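MDM10 isoform 1 (Saccharomyces cerevisiae, PDB 7BTX) forms part of the ERMES complex that tethers the endoplasmic reticulum to mitochondria, and takes part in late assembly steps of the outer-membrane TOM translocase. Local coordinates at residues L35-P40 with K428-G433; G310-Q315 with T413-L418. All blocks are in the same frame, centred on the assembly; numbering follows the deposited sequence.

Contact 1 (L35-P40 with K428-G433)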
ATOM      1  N   LEU D  35     -13.149  22.911 -23.060  1.00 54.61           N
ATOM      2  CA  LEU D  35     -11.724  22.729 -23.287  1.00 54.61           C
ATOM      3  C   LEU D  35     -11.041  21.967 -22.168  1.00 54.61           C
ATOM      4  O   LEU D  35     -10.267  21.043 -22.433  1.00 54.61           O
ATOM      5  CB  LEU D  35     -11.034  24.085 -23.444  1.00 54.61           C
ATOM      6  CG  LEU D  35     -11.593  25.094 -24.436  1.00 54.61           C
ATOM      7  CD1 LEU D  35     -10.708  26.293 -24.425  1.00 54.61           C
ATOM      8  CD2 LEU D  35     -11.726  24.551 -25.809  1.00 54.61           C
ATOM      9  N   ASP D  36     -11.298  22.338 -20.916  1.00 54.95           N
ATOM     10  CA  ASP D  36     -10.489  21.906 -19.785  1.00 54.95           C
ATOM     11  C   ASP D  36     -11.143  20.794 -18.976  1.00 54.95           C
ATOM     12  O   ASP D  36     -10.982  20.751 -17.754  1.00 54.95           O
ATOM     13  CB  ASP D  36     -10.182  23.097 -18.882  1.00 54.95           C
ATOM     14  CG  ASP D  36      -9.503  24.225 -19.622  1.00 54.95           C
ATOM     15  OD1 ASP D  36      -8.761  23.943 -20.583  1.00 54.95           O
ATOM     16  OD2 ASP D  36      -9.715  25.395 -19.246  1.00 54.95           O
ATOM     17  N   PHE D  37     -11.869  19.886 -19.625  1.00 50.66           N
ATOM     18  CA  PHE D  37     -12.478  18.789 -18.891  1.00 50.66           C
ATOM     19  C   PHE D  37     -11.416  17.757 -18.513  1.00 50.66           C
ATOM     20  O   PHE D  37     -10.255  17.830 -18.925  1.00 50.66           O
ATOM     21  CB  PHE D  37     -13.624  18.170 -19.690  1.00 50.66           C
ATOM     22  CG  PHE D  37     -13.242  17.671 -21.054  1.00 50.66           C
ATOM     23  CD1 PHE D  37     -13.376  18.484 -22.161  1.00 50.66           C
ATOM     24  CD2 PHE D  37     -12.810  16.368 -21.238  1.00 50.66           C
ATOM     25  CE1 PHE D  37     -13.048  18.022 -23.415  1.00 50.66           C
ATOM     26  CE2 PHE D  37     -12.479  15.909 -22.490  1.00 50.66           C
ATOM     27  CZ  PHE D  37     -12.601  16.733 -23.577  1.00 50.66           C
ATOM     28  N   ARG D  38     -11.822  16.775 -17.716  1.00 54.65           N
ATOM     29  CA  ARG D  38     -10.892  15.855 -17.079  1.00 54.65           C
ATOM     30  C   ARG D  38     -11.083  14.450 -17.628  1.00 54.65           C
ATOM     31  O   ARG D  38     -12.215  13.970 -17.744  1.00 54.65           O
ATOM     32  CB  ARG D  38     -11.080  15.861 -15.562  1.00 54.65           C
ATOM     33  CG  ARG D  38      -9.880  15.344 -14.797  1.00 54.65           C
ATOM     34  CD  ARG D  38      -8.659  16.195 -15.064  1.00 54.65           C
ATOM     35  NE  ARG D  38      -8.779  17.513 -14.451  1.00 54.65           N
ATOM     36  CZ  ARG D  38      -8.374  17.801 -13.219  1.00 54.65           C
ATOM     37  NH1 ARG D  38      -7.816  16.864 -12.466  1.00 54.65           N
ATOM     38  NH2 ARG D  38      -8.525  19.027 -12.741  1.00 54.65           N
ATOM     39  N   ILE D  39      -9.972  13.797 -17.951  1.00 50.19           N
ATOM     40  CA  ILE D  39      -9.957  12.428 -18.457  1.00 50.19           C
ATOM     41  C   ILE D  39      -9.658  11.490 -17.294  1.00 50.19           C
ATOM     42  O   ILE D  39      -8.743  11.766 -16.506  1.00 50.19           O
ATOM     43  CB  ILE D  39      -8.921  12.271 -19.583  1.00 50.19           C
ATOM     44  CG1 ILE D  39      -9.263  13.185 -20.754  1.00 50.19           C
ATOM     45  CG2 ILE D  39      -8.834  10.838 -20.059  1.00 50.19           C
ATOM     46  CD1 ILE D  39     -10.651  13.024 -21.254  1.00 50.19           C
ATOM     47  N   PRO D  40     -10.410  10.402 -17.126  1.00 49.39           N
ATOM     48  CA  PRO D  40     -10.060   9.416 -16.101  1.00 49.39           C
ATOM     49  C   PRO D  40      -8.764   8.702 -16.443  1.00 49.39           C
ATOM     50  O   PRO D  40      -8.417   8.522 -17.611  1.00 49.39           O
ATOM     51  CB  PRO D  40     -11.249   8.450 -16.122  1.00 49.39           C
ATOM     52  CG  PRO D  40     -12.341   9.194 -16.789  1.00 49.39           C
ATOM     53  CD  PRO D  40     -11.684  10.073 -17.782  1.00 49.39           C
ATOM     54  N   LYS D 428      -7.810  15.156 -26.415  1.00 46.51           N
ATOM     55  CA  LYS D 428      -8.607  14.478 -25.409  1.00 46.51           C
ATOM     56  C   LYS D 428      -9.962  14.112 -25.984  1.00 46.51           C
ATOM     57  O   LYS D 428     -10.613  14.927 -26.635  1.00 46.51           O
ATOM     58  CB  LYS D 428      -8.784  15.362 -24.179  1.00 46.51           C
ATOM     59  CG  LYS D 428      -7.502  15.663 -23.450  1.00 46.51           C
ATOM     60  CD  LYS D 428      -7.512  17.055 -22.871  1.00 46.51           C
ATOM     61  CE  LYS D 428      -8.557  17.197 -21.790  1.00 46.51           C
ATOM     62  NZ  LYS D 428      -8.550  18.562 -21.206  1.00 46.51           N
ATOM     63  N   LEU D 429     -10.381  12.878 -25.752  1.00 44.68           N
ATOM     64  CA  LEU D 429     -11.719  12.431 -26.093  1.00 44.68           C
ATOM     65  C   LEU D 429     -12.406  11.960 -24.825  1.00 44.68           C
ATOM     66  O   LEU D 429     -11.756  11.455 -23.911  1.00 44.68           O
ATOM     67  CB  LEU D 429     -11.701  11.299 -27.119  1.00 44.68           C
ATOM     68  CG  LEU D 429     -11.069  11.561 -28.481  1.00 44.68           C
ATOM     69  CD1 LEU D 429      -9.658  11.018 -28.537  1.00 44.68           C
ATOM     70  CD2 LEU D 429     -11.921  10.935 -29.562  1.00 44.68           C
ATOM     71  N   LEU D 430     -13.721  12.126 -24.770  1.00 42.00           N
ATOM     72  CA  LEU D 430     -14.464  11.743 -23.581  1.00 42.00           C
ATOM     73  C   LEU D 430     -15.897  11.438 -23.966  1.00 42.00           C
ATOM     74  O   LEU D 430     -16.554  12.260 -24.603  1.00 42.00           O
ATOM     75  CB  LEU D 430     -14.436  12.850 -22.526  1.00 42.00           C
ATOM     76  CG  LEU D 430     -15.088  12.534 -21.179  1.00 42.00           C
ATOM     77  CD1 LEU D 430     -14.204  11.641 -20.344  1.00 42.00           C
ATOM     78  CD2 LEU D 430     -15.404  13.801 -20.433  1.00 42.00           C
ATOM     79  N   TRP D 431     -16.373  10.264 -23.582  1.00 44.04           N
ATOM     80  CA  TRP D 431     -17.775   9.913 -23.708  1.00 44.04           C
ATOM     81  C   TRP D 431     -18.384   9.834 -22.318  1.00 44.04           C
ATOM     82  O   TRP D 431     -17.726   9.401 -21.373  1.00 44.04           O
ATOM     83  CB  TRP D 431     -17.950   8.586 -24.444  1.00 44.04           C
ATOM     84  CG  TRP D 431     -19.363   8.153 -24.534  1.00 44.04           C
ATOM     85  CD1 TRP D 431     -20.325   8.684 -25.324  1.00 44.04           C
ATOM     86  CD2 TRP D 431     -19.984   7.104 -23.791  1.00 44.04           C
ATOM     87  NE1 TRP D 431     -21.514   8.031 -25.130  1.00 44.04           N
ATOM     88  CE2 TRP D 431     -21.329   7.054 -24.189  1.00 44.04           C
ATOM     89  CE3 TRP D 431     -19.534   6.201 -22.827  1.00 44.04           C
ATOM     90  CZ2 TRP D 431     -22.226   6.139 -23.660  1.00 44.04           C
ATOM     91  CZ3 TRP D 431     -20.424   5.298 -22.304  1.00 44.04           C
ATOM     92  CH2 TRP D 431     -21.755   5.271 -22.719  1.00 44.04           C
ATOM     93  N   GLU D 432     -19.628  10.286 -22.186  1.00 46.19           N
ATOM     94  CA  GLU D 432     -20.365  10.181 -20.935  1.00 46.19           C
ATOM     95  C   GLU D 432     -21.776   9.718 -21.231  1.00 46.19           C
ATOM     96  O   GLU D 432     -22.472  10.329 -22.042  1.00 46.19           O
ATOM     97  CB  GLU D 432     -20.410  11.512 -20.189  1.00 46.19           C
ATOM     98  CG  GLU D 432     -19.123  11.877 -19.497  1.00 46.19           C
ATOM     99  CD  GLU D 432     -19.361  12.582 -18.184  1.00 46.19           C
ATOM    100  OE1 GLU D 432     -20.539  12.752 -17.811  1.00 46.19           O
ATOM    101  OE2 GLU D 432     -18.373  12.960 -17.521  1.00 46.19           O
ATOM    102  N   GLY D 433     -22.201   8.650 -20.573  1.00 47.57           N
ATOM    103  CA  GLY D 433     -23.532   8.133 -20.802  1.00 47.57           C
ATOM    104  C   GLY D 433     -24.357   8.049 -19.540  1.00 47.57           C
ATOM    105  O   GLY D 433     -24.019   7.301 -18.620  1.00 47.57           O
TER
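Leu430 fills the apolar centre, its two methyls reaching different neighbours of the loop, Phe37 and the Ile39-Pro40 pair. Its CG stands anti to the backbone N (chi1 -175°), and the two methyls beyond it divide the work. CD2 reaches Phe37 CD2 at 3.7 Å, while CD1 touches the Ile39 CD1 methyl at 3.9 Å and also rests on Pro40 CD. Nearer the backbone, Leu430 CB approaches Phe37 CE2 obliquely, 3.6 Å away. Ile39 also lays its CG1 against CG of Lys428, 4.1 Å off. In this mitochondrial beta-barrel, Lys428 and Leu430 project from wall strand 426-434 toward the loop that follows helix 30-33, whereas Leu429 between them points away from it. Phe37 is shared with the neighbouring strand 413-420, where its ring also touches Lys417 and Ser419. Farther out, the Lys428 chain bends at chi2 and chi3, bringing CE over one face of the Phe37 ring, offset toward the rim. NZ lies above the same ring, 4.7 Å from its centroid and 6° off the normal, a cation-pi contact. The ammonium group also donates to two backbone carbonyls of the loop, to Phe37 O at 2.9 Å, tilted 20° from the carbonyl plane, and to Leu35 O at 3.3 Å, in the carbonyl plane. Asp36 lies close enough to add a probable long-range attraction, although its carboxylate does not touch NZ.

Contact 2 (G310-Q315 with T413-L418)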
ATOM      1  N   GLY D 310     -12.493  22.661 -29.140  1.00 52.64           N
ATOM      2  CA  GLY D 310     -13.414  21.880 -28.339  1.00 52.64           C
ATOM      3  C   GLY D 310     -14.752  21.784 -29.029  1.00 52.64           C
ATOM      4  O   GLY D 310     -15.307  22.800 -29.439  1.00 52.64           O
ATOM      5  N   CYS D 311     -15.273  20.574 -29.177  1.00 56.80           N
ATOM      6  CA  CYS D 311     -16.346  20.311 -30.127  1.00 56.80           C
ATOM      7  C   CYS D 311     -17.367  19.337 -29.550  1.00 56.80           C
ATOM      8  O   CYS D 311     -17.567  18.250 -30.090  1.00 56.80           O
ATOM      9  CB  CYS D 311     -15.766  19.790 -31.441  1.00 56.80           C
ATOM     10  SG  CYS D 311     -16.927  19.712 -32.834  1.00 56.80           S
ATOM     11  N   GLU D 312     -17.960  19.658 -28.391  1.00 57.83           N
ATOM     12  CA  GLU D 312     -18.826  18.673 -27.746  1.00 57.83           C
ATOM     13  C   GLU D 312     -20.094  18.388 -28.546  1.00 57.83           C
ATOM     14  O   GLU D 312     -20.595  19.244 -29.280  1.00 57.83           O
ATOM     15  CB  GLU D 312     -19.232  19.053 -26.318  1.00 57.83           C
ATOM     16  CG  GLU D 312     -20.462  19.926 -26.161  1.00 57.83           C
ATOM     17  CD  GLU D 312     -20.825  20.152 -24.709  1.00 57.83           C
ATOM     18  OE1 GLU D 312     -20.110  19.638 -23.827  1.00 57.83           O
ATOM     19  OE2 GLU D 312     -21.830  20.843 -24.446  1.00 57.83           O
ATOM     20  N   PHE D 313     -20.545  17.146 -28.480  1.00 59.38           N
ATOM     21  CA  PHE D 313     -21.736  16.706 -29.177  1.00 59.38           C
ATOM     22  C   PHE D 313     -22.669  16.024 -28.187  1.00 59.38           C
ATOM     23  O   PHE D 313     -22.227  15.330 -27.270  1.00 59.38           O
ATOM     24  CB  PHE D 313     -21.343  15.758 -30.309  1.00 59.38           C
ATOM     25  CG  PHE D 313     -22.493  15.257 -31.126  1.00 59.38           C
ATOM     26  CD1 PHE D 313     -23.406  16.133 -31.684  1.00 59.38           C
ATOM     27  CD2 PHE D 313     -22.643  13.899 -31.361  1.00 59.38           C
ATOM     28  CE1 PHE D 313     -24.463  15.662 -32.446  1.00 59.38           C
ATOM     29  CE2 PHE D 313     -23.695  13.423 -32.120  1.00 59.38           C
ATOM     30  CZ  PHE D 313     -24.605  14.306 -32.662  1.00 59.38           C
ATOM     31  N   TRP D 314     -23.968  16.238 -28.363  1.00 61.06           N
ATOM     32  CA  TRP D 314     -24.955  15.631 -27.489  1.00 61.06           C
ATOM     33  C   TRP D 314     -25.772  14.614 -28.279  1.00 61.06           C
ATOM     34  O   TRP D 314     -25.672  14.544 -29.512  1.00 61.06           O
ATOM     35  CB  TRP D 314     -25.830  16.719 -26.863  1.00 61.06           C
ATOM     36  CG  TRP D 314     -25.217  17.379 -25.683  1.00 61.06           C
ATOM     37  CD1 TRP D 314     -24.254  18.338 -25.696  1.00 61.06           C
ATOM     38  CD2 TRP D 314     -25.534  17.148 -24.305  1.00 61.06           C
ATOM     39  NE1 TRP D 314     -23.938  18.712 -24.414  1.00 61.06           N
ATOM     40  CE2 TRP D 314     -24.713  17.998 -23.541  1.00 61.06           C
ATOM     41  CE3 TRP D 314     -26.431  16.305 -23.644  1.00 61.06           C
ATOM     42  CZ2 TRP D 314     -24.760  18.029 -22.151  1.00 61.06           C
ATOM     43  CZ3 TRP D 314     -26.475  16.338 -22.261  1.00 61.06           C
ATOM     44  CH2 TRP D 314     -25.645  17.192 -21.532  1.00 61.06           C
ATOM     45  N   GLN D 315     -26.588  13.839 -27.564  1.00 64.65           N
ATOM     46  CA  GLN D 315     -27.558  12.917 -28.139  1.00 64.65           C
ATOM     47  C   GLN D 315     -28.531  12.531 -27.034  1.00 64.65           C
ATOM     48  O   GLN D 315     -28.222  12.689 -25.850  1.00 64.65           O
ATOM     49  CB  GLN D 315     -26.870  11.682 -28.740  1.00 64.65           C
ATOM     50  CG  GLN D 315     -27.703  10.849 -29.726  1.00 64.65           C
ATOM     51  CD  GLN D 315     -27.842  11.477 -31.109  1.00 64.65           C
ATOM     52  OE1 GLN D 315     -28.415  12.556 -31.271  1.00 64.65           O
ATOM     53  NE2 GLN D 315     -27.321  10.789 -32.119  1.00 64.65           N
ATOM     54  N   THR D 413     -28.555   9.298 -22.402  1.00 57.51           N
ATOM     55  CA  THR D 413     -28.039  10.626 -22.730  1.00 57.51           C
ATOM     56  C   THR D 413     -26.543  10.502 -22.975  1.00 57.51           C
ATOM     57  O   THR D 413     -25.786  10.232 -22.042  1.00 57.51           O
ATOM     58  CB  THR D 413     -28.321  11.628 -21.615  1.00 57.51           C
ATOM     59  OG1 THR D 413     -29.723  11.661 -21.326  1.00 57.51           O
ATOM     60  CG2 THR D 413     -27.885  13.004 -22.033  1.00 57.51           C
ATOM     61  N   SER D 414     -26.120  10.713 -24.217  1.00 54.30           N
ATOM     62  CA  SER D 414     -24.734  10.549 -24.621  1.00 54.30           C
ATOM     63  C   SER D 414     -24.103  11.909 -24.868  1.00 54.30           C
ATOM     64  O   SER D 414     -24.720  12.785 -25.472  1.00 54.30           O
ATOM     65  CB  SER D 414     -24.638   9.711 -25.891  1.00 54.30           C
ATOM     66  OG  SER D 414     -25.195   8.430 -25.690  1.00 54.30           O
ATOM     67  N   VAL D 415     -22.876  12.092 -24.386  1.00 49.52           N
ATOM     68  CA  VAL D 415     -22.117  13.318 -24.598  1.00 49.52           C
ATOM     69  C   VAL D 415     -20.727  12.929 -25.069  1.00 49.52           C
ATOM     70  O   VAL D 415     -19.992  12.263 -24.336  1.00 49.52           O
ATOM     71  CB  VAL D 415     -22.012  14.174 -23.326  1.00 49.52           C
ATOM     72  CG1 VAL D 415     -21.158  15.382 -23.587  1.00 49.52           C
ATOM     73  CG2 VAL D 415     -23.365  14.605 -22.838  1.00 49.52           C
ATOM     74  N   TRP D 416     -20.358  13.357 -26.269  1.00 47.90           N
ATOM     75  CA  TRP D 416     -19.012  13.177 -26.789  1.00 47.90           C
ATOM     76  C   TRP D 416     -18.277  14.504 -26.719  1.00 47.90           C
ATOM     77  O   TRP D 416     -18.837  15.539 -27.058  1.00 47.90           O
ATOM     78  CB  TRP D 416     -19.041  12.690 -28.234  1.00 47.90           C
ATOM     79  CG  TRP D 416     -19.747  11.408 -28.420  1.00 47.90           C
ATOM     80  CD1 TRP D 416     -21.091  11.221 -28.526  1.00 47.90           C
ATOM     81  CD2 TRP D 416     -19.149  10.119 -28.525  1.00 47.90           C
ATOM     82  NE1 TRP D 416     -21.370   9.888 -28.687  1.00 47.90           N
ATOM     83  CE2 TRP D 416     -20.192   9.190 -28.690  1.00 47.90           C
ATOM     84  CE3 TRP D 416     -17.832   9.658 -28.491  1.00 47.90           C
ATOM     85  CZ2 TRP D 416     -19.959   7.827 -28.825  1.00 47.90           C
ATOM     86  CZ3 TRP D 416     -17.602   8.307 -28.624  1.00 47.90           C
ATOM     87  CH2 TRP D 416     -18.660   7.405 -28.790  1.00 47.90           C
ATOM     88  N   LYS D 417     -17.023  14.478 -26.274  1.00 46.59           N
ATOM     89  CA  LYS D 417     -16.315  15.732 -26.005  1.00 46.59           C
ATOM     90  C   LYS D 417     -14.876  15.609 -26.507  1.00 46.59           C
ATOM     91  O   LYS D 417     -14.073  14.874 -25.938  1.00 46.59           O
ATOM     92  CB  LYS D 417     -16.346  16.076 -24.525  1.00 46.59           C
ATOM     93  CG  LYS D 417     -17.664  16.604 -24.009  1.00 46.59           C
ATOM     94  CD  LYS D 417     -17.718  16.557 -22.500  1.00 46.59           C
ATOM     95  CE  LYS D 417     -16.943  17.704 -21.893  1.00 46.59           C
ATOM     96  NZ  LYS D 417     -17.670  18.993 -22.032  1.00 46.59           N
ATOM     97  N   LEU D 418     -14.555  16.361 -27.555  1.00 47.53           N
ATOM     98  CA  LEU D 418     -13.181  16.459 -28.021  1.00 47.53           C
ATOM     99  C   LEU D 418     -12.557  17.774 -27.561  1.00 47.53           C
ATOM    100  O   LEU D 418     -13.252  18.761 -27.325  1.00 47.53           O
ATOM    101  CB  LEU D 418     -13.114  16.362 -29.543  1.00 47.53           C
ATOM    102  CG  LEU D 418     -13.208  15.009 -30.246  1.00 47.53           C
ATOM    103  CD1 LEU D 418     -14.634  14.477 -30.314  1.00 47.53           C
ATOM    104  CD2 LEU D 418     -12.612  15.114 -31.633  1.00 47.53           C
TER
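The ammonium nitrogen of Lys417 is gripped by two partners, Glu312 and, outside the strand pair, the backbone carbonyl of Thr33. Its salt bridge spans 3.1 Å from NZ to Glu312 OE1, which is met almost in line with its C-O bond. The two side chains run side by side in the same direction, Glu312 with CG between its backbone N and carbonyl carbon (chi1 87°) and extended beyond. The other carboxylate oxygen, OE2, accepts the indole N-H of Trp314, with NE1 3.0 Å away; OE2 sits in the indole plane, whereas NE1 stands 80° out of the carboxylate plane. An alanine in place of Glu312 would probably leave Lys417 without this counter-charge, although still bound to Thr33, and the indole N-H of Trp314 without its acceptor, its ring freer to turn. That ring is covered on one face by Val415, whose CG2 sits 3.4 Å from the six-membered centroid in a CH-pi contact, while Thr413 CG2 meets the edge at CZ3, 3.6 Å away. On the other face of the sheet Phe313 and Trp416 cross, with CD2 of the former 4.2 Å from CD1 of the latter, and Trp416 packs onward against Trp431. Between the faces, the backbones of Phe313 and Trp416 form an antiparallel hydrogen-bonded pair: Phe313 N donates to Trp416 O at 2.7 Å, nearly straight at 167°, and Trp416 N returns a bond to Phe313 O at 2.9 Å. Cys311 N prolongs the pairing with a longer bond to Leu418 O. Antiparallel pairing of neighbouring strands is how most of a mitochondrial outer-membrane beta-barrel wall is built, and here strands 313-316 and 413-420 supply one such pair.

Read from the N terminus, the chain leaves helix 30-33 and passes through 35-40 before the first barrel strands are laid down. Much later it reaches 310-315, and contact 2 closes a loop of about a hundred residues, largely unmodelled, when 413-418 pairs with it. A short turn then leads into 426-434, where contact 1 closes a far longer loop that wholly encloses the first. The two contacts meet along adjacent strands, joined by probable backbone bonds between Leu430 O and Lys417 N and between Glu432 N and Val415 O. Contact 2 therefore joins wall strand to wall strand, while contact 1 ties the N-terminal loop to that wall.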